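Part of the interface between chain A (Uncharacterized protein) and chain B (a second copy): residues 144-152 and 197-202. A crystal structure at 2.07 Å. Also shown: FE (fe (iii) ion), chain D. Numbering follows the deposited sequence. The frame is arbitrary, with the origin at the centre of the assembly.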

# COMPACT_ATOMS: atom_id res chain seq x y z
N SER A 144 4.13 -1.46 13.39
CA SER A 144 5.15 -0.87 12.52
C SER A 144 4.51 0.11 11.58
O SER A 144 4.85 0.19 10.39
CB SER A 144 5.91 -1.94 11.75
OG SER A 144 6.46 -2.90 12.63
N HIS A 145 3.55 0.88 12.10
CA HIS A 145 2.67 1.67 11.26
C HIS A 145 3.41 2.86 10.66
O HIS A 145 4.36 3.41 11.24
CB HIS A 145 1.46 2.12 12.08
CG HIS A 145 0.74 0.99 12.73
ND1 HIS A 145 0.16 -0.04 12.02
CD2 HIS A 145 0.51 0.71 14.04
CE1 HIS A 145 -0.39 -0.90 12.86
NE2 HIS A 145 -0.19 -0.47 14.09
N PHE A 146 2.99 3.25 9.46
CA PHE A 146 3.56 4.40 8.75
C PHE A 146 5.04 4.22 8.42
O PHE A 146 5.77 5.21 8.24
CB PHE A 146 3.34 5.69 9.55
CG PHE A 146 1.90 6.06 9.66
CD1 PHE A 146 1.22 6.55 8.56
CD2 PHE A 146 1.22 5.86 10.84
CE1 PHE A 146 -0.13 6.86 8.65
CE2 PHE A 146 -0.14 6.18 10.94
CZ PHE A 146 -0.80 6.68 9.85
N MET A 147 5.48 2.96 8.29
CA MET A 147 6.86 2.68 7.88
C MET A 147 6.91 1.56 6.84
O MET A 147 7.56 0.54 7.04
CB MET A 147 7.71 2.30 9.09
CG MET A 147 7.97 3.45 10.07
SD MET A 147 8.55 2.94 11.73
CE MET A 147 10.09 2.11 11.36
N HIS A 148 6.24 1.71 5.69
CA HIS A 148 5.52 2.91 5.23
C HIS A 148 4.01 2.87 5.43
O HIS A 148 3.36 3.91 5.54
CB HIS A 148 5.77 3.10 3.74
CG HIS A 148 5.39 1.91 2.91
ND1 HIS A 148 4.14 1.77 2.33
CD2 HIS A 148 6.07 0.79 2.60
CE1 HIS A 148 4.09 0.62 1.68
NE2 HIS A 148 5.25 0.00 1.83
N SER A 149 3.45 1.67 5.47
CA SER A 149 1.99 1.58 5.37
C SER A 149 1.34 1.97 6.70
O SER A 149 1.87 1.63 7.77
CB SER A 149 1.56 0.16 4.99
OG SER A 149 0.19 -0.09 5.27
N PRO A 150 0.17 2.63 6.67
CA PRO A 150 -0.49 3.04 7.92
C PRO A 150 -0.93 1.87 8.79
O PRO A 150 -1.13 2.07 9.99
CB PRO A 150 -1.70 3.86 7.45
CG PRO A 150 -1.95 3.43 6.03
CD PRO A 150 -0.60 3.04 5.47
N GLY A 151 -1.13 0.69 8.21
CA GLY A 151 -1.37 -0.53 8.96
C GLY A 151 -0.37 -1.61 8.58
O GLY A 151 -0.58 -2.37 7.63
N GLN A 152 0.75 -1.68 9.30
CA GLN A 152 1.81 -2.65 9.06
C GLN A 152 2.24 -3.26 10.38
O GLN A 152 2.36 -2.54 11.38
CB GLN A 152 3.05 -2.01 8.37
CG GLN A 152 4.24 -3.01 8.21
CD GLN A 152 5.51 -2.42 7.54
OE1 GLN A 152 6.03 -2.98 6.57
NE2 GLN A 152 6.03 -1.34 8.10
FE FE D . 5.57 -2.02 1.05
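Chain B, residues 197-202: VRYMAS

The chain A segment has no regular helix or strand, yet it is a tightly braced loop. A type II beta turn runs from Ser A144 to Met A147, the peptide bond before His A148 is cis, and the backbone folds back on itself through hydrogen bonds from Ser A144 N to Gln A152 O (2.9 Å) and from Phe A146 N to Ser A149 O (2.6 Å). Gln A152 reinforces the loop from within: its NE2 donates to Ser A144 O (3.0 Å) and to Met A147 O (2.6 Å), while its backbone N donates to His A145 ND1 (3.2 Å). Across this loop chain B lays the end of a helix, which includes residues 197-199, and the loop that follows. Met B200 is the first residue to leave helical phi/psi, with phi/psi of -74/140°, and Ser B202 occupies the N-cap position of the next helix. The register is set by two close approaches, Pro A150 CA to Tyr B199 CA at 5.6 Å and Phe A146 CA to Ala B201 CA at 6.9 Å, so that chain B advances from Pro A150 toward Phe A146 as its numbering rises, against the numbering of chain A. Together the two stretches bury 304 Å².

Arg B198 contributes the largest share, 84 Å². Its CA-to-CB bond points sideways, but the side chain, with chi1 t, chi2 p and chi3 t, brings the guanidinium in to the loop. There both terminal nitrogens donate to a single acceptor: NH2 lies 2.7 Å and NH1 2.8 Å from Pro A150 O. The carbonyl oxygen sits at the edge of the guanidinium, near its plane, as a forked pair of hydrogen bonds requires. NH2 also lies over one face of the His A145 ring, 3.4 Å from His A145 ND1, and 4.2 Å from Gly A151 CA.

Phe A146, with 77 Å² covered, is the main apolar element on the chain A side. Its phi/psi of 63/26° places it in the left-handed region, its CA-to-CB bond points toward chain B, and the ring (chi1 m) reaches the backbone where the helix gives way to loop. Arg B198 O and Tyr B199 O lie at the edge of the ring, 3.4 Å from Phe A146 CZ and 3.5 Å from Phe A146 CE1 respectively. The ring therefore presents its rim of C-H groups to these carbonyls. Beyond them, Phe A146 CE1 comes within 3.4 Å of Ala B201 CA, and Phe A146 CD1 packs at 3.9 Å from Ala B201 CB. Phe A146 CE2 also approaches Arg B198 NH1 at 3.6 Å, linking the aromatic and polar parts of the contact.

Pro A150, covered over 52 Å², packs its ring against Tyr B199: Pro A150 CB lies 3.8 Å from the backbone Tyr B199 O, and the apolar pair Pro A150 CG and Tyr B199 CD2 is 4.2 Å apart. The CA-to-CB bond of Tyr B199 points away from chain A.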

# COMPACT_ATOMS: atom_id res chain seq x y z
N VAL B 197 -8.60 10.17 10.08
CA VAL B 197 -7.85 10.26 11.33
C VAL B 197 -6.78 9.16 11.40
O VAL B 197 -5.66 9.40 11.86
CB VAL B 197 -8.81 10.21 12.55
CG1 VAL B 197 -8.04 9.98 13.84
CG2 VAL B 197 -9.64 11.50 12.64
N ARG B 198 -7.10 7.96 10.91
CA ARG B 198 -6.20 6.82 11.09
C ARG B 198 -5.24 6.59 9.91
O ARG B 198 -4.10 6.14 10.12
CB ARG B 198 -7.03 5.55 11.34
CG ARG B 198 -6.21 4.28 11.56
CD ARG B 198 -5.25 4.39 12.74
NE ARG B 198 -4.42 3.20 12.81
CZ ARG B 198 -3.32 3.00 12.09
NH1 ARG B 198 -2.88 3.93 11.23
NH2 ARG B 198 -2.66 1.85 12.22
N TYR B 199 -5.65 6.89 8.68
CA TYR B 199 -4.83 6.53 7.52
C TYR B 199 -3.94 7.67 7.02
O TYR B 199 -2.86 7.39 6.47
CB TYR B 199 -5.72 6.07 6.35
CG TYR B 199 -6.42 4.73 6.50
CD1 TYR B 199 -7.44 4.55 7.43
CD2 TYR B 199 -6.09 3.64 5.67
CE1 TYR B 199 -8.10 3.35 7.55
CE2 TYR B 199 -6.75 2.42 5.79
CZ TYR B 199 -7.76 2.29 6.74
OH TYR B 199 -8.45 1.10 6.90
N MET B 200 -4.33 8.93 7.17
CA MET B 200 -3.45 10.04 6.84
C MET B 200 -2.36 10.18 7.89
O MET B 200 -2.62 10.04 9.08
CB MET B 200 -4.24 11.34 6.76
CG MET B 200 -5.54 11.20 6.00
SD MET B 200 -5.25 11.12 4.23
CE MET B 200 -6.19 9.65 3.76
N ALA B 201 -1.13 10.48 7.44
CA ALA B 201 0.05 10.27 8.29
C ALA B 201 0.19 11.29 9.41
O ALA B 201 0.66 10.94 10.50
CB ALA B 201 1.32 10.27 7.43
N SER B 202 -0.21 12.55 9.18
CA SER B 202 -0.02 13.63 10.16
C SER B 202 -0.76 14.88 9.71
O SER B 202 -1.07 15.04 8.52
CB SER B 202 1.47 13.97 10.33
OG SER B 202 1.98 14.50 9.10